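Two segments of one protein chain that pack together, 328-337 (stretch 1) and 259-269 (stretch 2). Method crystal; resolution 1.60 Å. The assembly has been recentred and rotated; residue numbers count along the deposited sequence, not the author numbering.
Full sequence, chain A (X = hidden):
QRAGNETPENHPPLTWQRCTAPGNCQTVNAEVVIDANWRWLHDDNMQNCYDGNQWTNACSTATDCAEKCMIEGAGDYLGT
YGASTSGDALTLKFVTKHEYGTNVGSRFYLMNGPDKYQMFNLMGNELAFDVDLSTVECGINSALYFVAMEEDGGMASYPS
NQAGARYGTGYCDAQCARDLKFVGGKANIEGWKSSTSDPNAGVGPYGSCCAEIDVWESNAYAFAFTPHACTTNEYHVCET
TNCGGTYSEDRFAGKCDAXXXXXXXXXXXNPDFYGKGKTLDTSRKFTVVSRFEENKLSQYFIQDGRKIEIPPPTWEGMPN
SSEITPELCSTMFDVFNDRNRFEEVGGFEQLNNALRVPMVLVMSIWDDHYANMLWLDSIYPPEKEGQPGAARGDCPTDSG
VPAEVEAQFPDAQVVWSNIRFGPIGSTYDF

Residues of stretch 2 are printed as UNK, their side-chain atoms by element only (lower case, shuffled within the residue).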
# COMPACT_ATOMS: atom_id res chain seq x y z
N LEU A 328 21.52 -9.66 2.44
CA LEU A 328 20.85 -9.29 1.20
C LEU A 328 21.05 -7.79 0.94
O LEU A 328 21.88 -7.43 0.10
CB LEU A 328 19.36 -9.62 1.24
CG LEU A 328 18.59 -9.57 -0.08
CD1 LEU A 328 17.78 -8.29 -0.20
CD2 LEU A 328 19.53 -9.72 -1.26
N CYS A 329 20.30 -7.01 1.69
CA CYS A 329 20.19 -5.57 1.67
C CYS A 329 21.52 -4.88 1.42
O CYS A 329 21.59 -3.91 0.66
CB CYS A 329 19.59 -5.08 3.00
SG CYS A 329 17.84 -5.55 3.11
N SER A 330 22.61 -5.35 2.04
CA SER A 330 23.88 -4.71 1.69
C SER A 330 24.18 -4.88 0.20
O SER A 330 24.05 -3.91 -0.56
CB SER A 330 25.02 -5.27 2.54
OG SER A 330 24.50 -5.71 3.79
N THR A 331 24.57 -6.07 -0.18
CA THR A 331 25.21 -6.49 -1.41
C THR A 331 24.46 -6.22 -2.70
O THR A 331 25.08 -6.22 -3.77
CB THR A 331 25.48 -8.01 -1.33
OG1 THR A 331 24.30 -8.65 -0.82
CG2 THR A 331 26.63 -8.29 -0.37
N MET A 332 23.16 -5.99 -2.65
CA MET A 332 22.33 -5.70 -3.81
C MET A 332 22.54 -4.27 -4.29
O MET A 332 21.91 -3.84 -5.26
CB MET A 332 20.83 -5.88 -3.51
CG MET A 332 20.21 -4.70 -2.79
SD MET A 332 18.45 -4.87 -2.45
CE MET A 332 17.70 -4.28 -3.96
N PHE A 333 23.42 -3.56 -3.60
CA PHE A 333 23.72 -2.16 -3.86
C PHE A 333 25.12 -1.97 -4.44
O PHE A 333 25.42 -0.94 -5.05
CB PHE A 333 23.54 -1.34 -2.58
CG PHE A 333 22.10 -0.91 -2.35
CD1 PHE A 333 21.21 -1.75 -1.70
CD2 PHE A 333 21.65 0.32 -2.79
CE1 PHE A 333 19.90 -1.37 -1.49
CE2 PHE A 333 20.34 0.71 -2.58
CZ PHE A 333 19.46 -0.14 -1.93
N ASP A 334 25.98 -2.97 -4.26
CA ASP A 334 27.20 -2.97 -5.08
C ASP A 334 26.77 -3.58 -6.43
O ASP A 334 27.40 -3.41 -7.46
CB ASP A 334 28.38 -3.70 -4.48
CG ASP A 334 28.10 -4.90 -3.62
OD1 ASP A 334 27.81 -5.98 -4.18
OD2 ASP A 334 28.19 -4.78 -2.37
N VAL A 335 25.63 -4.28 -6.34
CA VAL A 335 25.02 -4.81 -7.56
C VAL A 335 24.23 -3.75 -8.32
O VAL A 335 24.63 -3.33 -9.42
CB VAL A 335 24.12 -6.02 -7.24
CG1 VAL A 335 23.55 -6.63 -8.51
CG2 VAL A 335 24.91 -7.05 -6.44
N PHE A 336 23.10 -3.28 -7.78
CA PHE A 336 22.30 -2.32 -8.54
C PHE A 336 22.98 -0.95 -8.61
O PHE A 336 22.61 -0.11 -9.42
CB PHE A 336 20.91 -2.17 -7.93
CG PHE A 336 20.14 -3.48 -7.95
CD1 PHE A 336 20.48 -4.45 -8.88
CD2 PHE A 336 19.11 -3.73 -7.05
CE1 PHE A 336 19.82 -5.65 -8.92
CE2 PHE A 336 18.44 -4.94 -7.10
CZ PHE A 336 18.79 -5.90 -8.03
N ASN A 337 23.95 -0.79 -7.74
CA ASN A 337 24.81 0.34 -7.50
C ASN A 337 24.14 1.68 -7.81
O ASN A 337 24.03 2.07 -8.96
CB ASN A 337 26.13 0.24 -8.29
CG ASN A 337 27.15 1.18 -7.66
OD1 ASN A 337 27.22 2.34 -8.07
ND2 ASN A 337 27.91 0.69 -6.69
N UNK A 259 12.65 3.78 -0.90
CA UNK A 259 12.91 2.66 -1.80
C UNK A 259 13.02 1.34 -1.05
O UNK A 259 12.73 0.28 -1.60
o UNK A 259 13.12 4.93 -3.48
c UNK A 259 14.15 4.27 -3.33
c UNK A 259 14.18 2.93 -2.62
n UNK A 259 15.32 4.70 -3.79
N UNK A 260 13.43 1.39 0.22
CA UNK A 260 13.55 0.15 0.97
C UNK A 260 14.51 -0.82 0.26
O UNK A 260 15.21 -0.38 -0.65
N UNK A 261 14.47 -2.05 0.72
CA UNK A 261 15.18 -3.26 0.36
C UNK A 261 14.21 -4.28 -0.22
O UNK A 261 13.50 -4.95 0.53
c UNK A 261 15.88 -3.83 1.59
s UNK A 261 17.11 -5.11 1.26
N UNK A 262 14.16 -4.40 -1.55
CA UNK A 262 13.11 -5.18 -2.17
C UNK A 262 13.54 -6.57 -2.64
O UNK A 262 14.62 -6.78 -3.19
c UNK A 262 12.57 -4.42 -3.40
o UNK A 262 13.35 -4.36 -5.65
o UNK A 262 14.83 -4.21 -4.03
c UNK A 262 13.66 -4.32 -4.45
N UNK A 263 12.65 -7.56 -2.46
CA UNK A 263 12.90 -8.83 -3.12
C UNK A 263 11.82 -8.98 -4.20
O UNK A 263 10.72 -9.45 -3.94
c UNK A 263 15.21 -11.21 -2.30
c UNK A 263 15.63 -13.10 -3.70
c UNK A 263 13.90 -11.14 -2.75
c UNK A 263 16.07 -12.18 -2.77
c UNK A 263 12.93 -10.08 -2.24
c UNK A 263 14.34 -13.05 -4.17
o UNK A 263 16.50 -14.06 -4.17
c UNK A 263 13.49 -12.07 -3.69
N UNK A 264 12.19 -8.52 -5.39
CA UNK A 264 11.48 -8.82 -6.62
C UNK A 264 12.32 -9.87 -7.35
O UNK A 264 13.46 -9.60 -7.73
o UNK A 264 11.42 -8.63 -9.68
n UNK A 264 9.69 -7.30 -9.36
c UNK A 264 10.80 -7.90 -8.92
c UNK A 264 11.23 -7.61 -7.50
N UNK A 265 11.70 -11.02 -7.54
CA UNK A 265 12.31 -12.11 -8.31
C UNK A 265 12.89 -11.68 -9.65
O UNK A 265 14.07 -11.91 -9.95
c UNK A 265 10.22 -12.82 -7.39
c UNK A 265 11.09 -13.01 -8.59
c UNK A 265 10.36 -11.36 -7.04
N UNK A 266 12.06 -11.07 -10.51
CA UNK A 266 12.54 -10.70 -11.84
C UNK A 266 13.75 -9.78 -11.74
O UNK A 266 14.77 -9.96 -12.40
o UNK A 266 11.85 -10.24 -18.29
c UNK A 266 11.76 -10.17 -16.92
c UNK A 266 10.70 -10.76 -16.27
c UNK A 266 10.60 -10.70 -14.90
c UNK A 266 11.45 -10.00 -12.64
c UNK A 266 12.75 -9.53 -16.20
c UNK A 266 12.64 -9.47 -14.82
c UNK A 266 11.58 -10.05 -14.14
N UNK A 267 13.61 -8.78 -10.88
CA UNK A 267 14.72 -7.85 -10.64
C UNK A 267 15.93 -8.61 -10.14
O UNK A 267 17.09 -8.26 -10.37
c UNK A 267 14.85 -5.39 -9.82
c UNK A 267 15.82 -2.51 -7.65
n UNK A 267 16.05 -1.24 -8.01
c UNK A 267 14.94 -4.74 -8.43
c UNK A 267 14.23 -6.78 -9.67
n UNK A 267 16.14 -2.85 -6.40
n UNK A 267 15.30 -3.33 -8.54
N UNK A 268 15.70 -9.71 -9.41
CA UNK A 268 16.84 -10.40 -8.81
C UNK A 268 17.37 -11.58 -9.59
O UNK A 268 18.35 -12.22 -9.16
c UNK A 268 16.45 -9.63 -6.42
c UNK A 268 16.47 -10.82 -7.37
c UNK A 268 17.69 -7.73 -4.83
s UNK A 268 18.04 -9.29 -5.63
N UNK A 269 16.84 -11.98 -10.76
CA UNK A 269 17.59 -13.04 -11.44
C UNK A 269 16.78 -14.16 -12.03
O UNK A 269 17.35 -15.00 -12.74

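Position 259 carries two side-chain carbons, the second bearing one oxygen and one nitrogen, and makes no contact with stretch 1. That is a carboxamide on a single methylene, hence Asn 259; its OD1 is hydrogen-bonded elsewhere in the structure.

Position 260 has no side-chain atoms and a phi of 58°, a positive value that favours glycine; its carbonyl O approaches the edge of the Phe 333 ring, near its plane. It is Gly 260, and Gly 260 O lies 4.4 Å from Phe 333 CZ.

At position 261 one carbon is followed by one sulfur, and the sulfur sits 2.0 Å from Cys 329 SG. Only a covalent bond allows that separation, so the residue is Cys 261. The disulfide has a chi3 of -117°, and Cys 261 CA and Cys 329 CA are 5.7 Å apart. Packed around the bridge, Leu 328 CD1 lies 3.6 Å and Met 332 SD 4.0 Å from Cys 261 SG.

Position 262 shows two carbons, the second carrying two oxygens, one of them crowded against Met 332: a carboxylate, Asp 262. Its OD1 is modelled 2.9 Å from Met 332 CE, too close to be read as an interaction, so the placement of that oxygen is less sure.

A single carbon leading to a six-carbon ring with one oxygen, its edge approached by Leu 328, marks position 263 as Tyr 263. Leu 328 CG is 4.4 Å from Tyr 263 CD1.

Position 264 repeats the pattern of two carbons with one oxygen and one nitrogen, and its side chain makes no contact with stretch 1. It is Asn 264, the N-cap of the short helix that follows.

At position 265 three carbons close onto the backbone nitrogen, which defines Pro 265, the first helical residue. Position 266 again has one carbon and a six-membered carbon ring bearing an oxygen, so it is Tyr 266; neither residue reaches stretch 1.

Position 267 extends through three carbons and a nitrogen to a carbon holding two more nitrogens, a planar group with Phe 336 over one face and Met 332 at its edge: the guanidinium of Arg 267. Arg 267 N donates to Asn 264 OD1 at 2.5 Å and 174°, the capping bond. Phe 336 CD2 lies 3.2 Å from Arg 267 NH1. The same NH1 of Arg 267 forms a salt bridge with Asp 262 OD1 at 3.0 Å, its hydrogen bond weak at 120°.

Position 268 is unbranched, two carbons, a sulfur and a terminal carbon that reaches Met 332 and Phe 336: Met 268. Its CE lies 3.6 Å from Met 332 CE and 3.7 Å from Phe 336 CE2.

Position 269 lacks a side chain, and at its backbone angles, phi 136° and psi -8°, a CB would be jammed against the carbonyl O of the residue before. This is Gly 269, the first residue after the helix to leave helical phi/psi, in a Schellman motif.

The contact buries 465 Å² without a hydrogen bond across it. The disulfide fixes the stretches covalently, while Leu 328, Met 332 and Phe 336, at four-residue spacing, supply apolar surface that meets Met 268, with Phe 336 CD2 over one face of the Arg 267 guanidinium.

Stretch 2 (259-269) NGCDYNPYRMG
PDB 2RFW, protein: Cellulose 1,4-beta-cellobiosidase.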